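Local coordinates for aldehyde dehydrogenase (Staphylococcus aureus, PDB 6K10) that oxidises the aldehyde 4,4'-diaponeurosporen-4-al to 4,4'-diaponeurosporenoic acid with NAD+ in the biosynthesis of the carotenoid staphyloxanthin, at the interface of chains A and B. Sequence-based numbering; all coordinates share one arbitrary frame. Chains: chain A/B, Aldehyde dehydrogenase.

The interface of chains A and B. Residues chain A 207-209, 211-212, 214; chain B 204-205, 208.
The C-terminal end of helix 197-209 of chain A, with the loop that follows it and leads into strand 214-217, meets the same helix of chain B across the two-fold axis. B:Tyr204 extends across the contact to the loop of chain A. Its CG stands anti to the backbone N (chi1 -175°), which sends the ring away from its own helix and past A:Ser208. At the far end the phenol OH donates a hydrogen bond to the backbone O of A:Val212, 2.7 Å away. The O of A:Val212 lies at the edge of the ring, in its plane, while the hydroxyl approaches it with a C=O...O angle of 138°, tilted 34° from the carbonyl plane. Along the ring, CE2 packs against CA of A:Ser208 at 3.3 Å, and A:Leu211 brings its CA within 4.1 Å of the same CE2. The two CA atoms flank CE2 from opposite sides of the ring plane, which, with the bond at OH, probably limits the turning of the ring. Next to it A:Ser208 and B:Ser208 face each other near the axis, with CB atoms 3.7 Å apart. A:Ser208 OG and B:Ser208 OG, at 3.3 Å, make at most a weak hydrogen bond. B:Ser208 OG is better engaged within its own helix, donating to the backbone O of B:Gln205 at 2.7 Å. The side chain of B:Gln205 runs alongside A:Ser208, its methylene CG 3.4 Å from OG. The contacts of B:Tyr204 and B:Gln205 recur with the chains exchanged, pairing the helices in the deposited assembly, which may or may not be the functional unit; the patch is centred about 14 Å from the predicted active-site residue A:Glu217 on strand 214-217.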
loop_
_atom_site.group_PDB
_atom_site.type_symbol
_atom_site.label_atom_id
_atom_site.label_comp_id
_atom_site.label_asym_id
_atom_site.label_seq_id
_atom_site.Cartn_x
_atom_site.Cartn_y
_atom_site.Cartn_z
ATOM N N ALA A 207 14.533 -0.195 4.874
ATOM C CA ALA A 207 13.231 -0.157 5.528
ATOM C C ALA A 207 12.735 -1.558 5.858
ATOM O O ALA A 207 12.088 -1.767 6.891
ATOM C CB ALA A 207 12.221 0.569 4.641
ATOM N N SER A 208 13.032 -2.533 4.995
ATOM C CA SER A 208 12.521 -3.883 5.204
ATOM C C SER A 208 13.066 -4.488 6.490
ATOM O O SER A 208 12.366 -5.237 7.182
ATOM C CB SER A 208 12.859 -4.769 4.006
ATOM O OG SER A 208 14.226 -5.137 4.009
ATOM N N GLU A 209 14.315 -4.162 6.826
ATOM C CA GLU A 209 14.925 -4.635 8.063
ATOM C C GLU A 209 14.115 -4.232 9.289
ATOM O O GLU A 209 14.070 -4.973 10.279
ATOM C CB GLU A 209 16.345 -4.081 8.150
ATOM C CG GLU A 209 17.111 -4.422 9.403
ATOM C CD GLU A 209 18.591 -4.152 9.235
ATOM O OE1 GLU A 209 18.955 -3.443 8.272
ATOM O OE2 GLU A 209 19.387 -4.636 10.065
ATOM N N LEU A 211 10.751 -3.464 9.242
ATOM C CA LEU A 211 9.322 -3.643 8.970
ATOM C C LEU A 211 8.630 -2.302 8.712
ATOM O O LEU A 211 7.498 -2.077 9.141
ATOM C CB LEU A 211 8.626 -4.397 10.107
ATOM C CG LEU A 211 9.033 -5.857 10.329
ATOM C CD1 LEU A 211 8.313 -6.441 11.539
ATOM C CD2 LEU A 211 8.756 -6.683 9.082
ATOM N N VAL A 212 9.318 -1.419 8.005
ATOM C CA VAL A 212 8.821 -0.055 7.764
ATOM C C VAL A 212 8.099 -0.055 6.404
ATOM O O VAL A 212 8.699 -0.457 5.407
ATOM C CB VAL A 212 9.960 0.964 7.773
ATOM C CG1 VAL A 212 9.450 2.321 7.324
ATOM C CG2 VAL A 212 10.567 1.062 9.164
ATOM N N VAL A 214 6.636 1.570 2.941
ATOM C CA VAL A 214 7.221 2.578 2.067
ATOM C C VAL A 214 6.290 2.903 0.910
ATOM O O VAL A 214 5.404 2.129 0.542
ATOM C CB VAL A 214 8.582 2.149 1.478
ATOM C CG1 VAL A 214 9.535 1.679 2.562
ATOM C CG2 VAL A 214 8.370 1.092 0.413
ATOM N N TYR B 204 9.875 -10.061 3.837
ATOM C CA TYR B 204 9.886 -8.667 3.423
ATOM C C TYR B 204 11.287 -8.164 3.097
ATOM O O TYR B 204 11.426 -7.230 2.301
ATOM C CB TYR B 204 9.212 -7.835 4.516
ATOM C CG TYR B 204 9.034 -6.371 4.218
ATOM C CD1 TYR B 204 8.335 -5.959 3.098
ATOM C CD2 TYR B 204 9.445 -5.405 5.122
ATOM C CE1 TYR B 204 8.130 -4.618 2.834
ATOM C CE2 TYR B 204 9.234 -4.061 4.875
ATOM C CZ TYR B 204 8.579 -3.674 3.728
ATOM O OH TYR B 204 8.369 -2.335 3.481
ATOM N N GLN B 205 12.327 -8.772 3.672
ATOM C CA GLN B 205 13.685 -8.469 3.233
ATOM C C GLN B 205 13.977 -9.108 1.881
ATOM O O GLN B 205 14.630 -8.496 1.027
ATOM C CB GLN B 205 14.693 -8.940 4.281
ATOM C CG GLN B 205 14.642 -8.153 5.582
ATOM C CD GLN B 205 15.485 -8.780 6.676
ATOM O OE1 GLN B 205 14.963 -9.235 7.694
ATOM N NE2 GLN B 205 16.795 -8.809 6.470
ATOM N N SER B 208 12.234 -7.136 -0.771
ATOM C CA SER B 208 12.815 -5.811 -0.970
ATOM C C SER B 208 13.958 -5.854 -1.973
ATOM O O SER B 208 14.151 -4.910 -2.750
ATOM C CB SER B 208 13.289 -5.236 0.365
ATOM O OG SER B 208 14.490 -5.851 0.791
#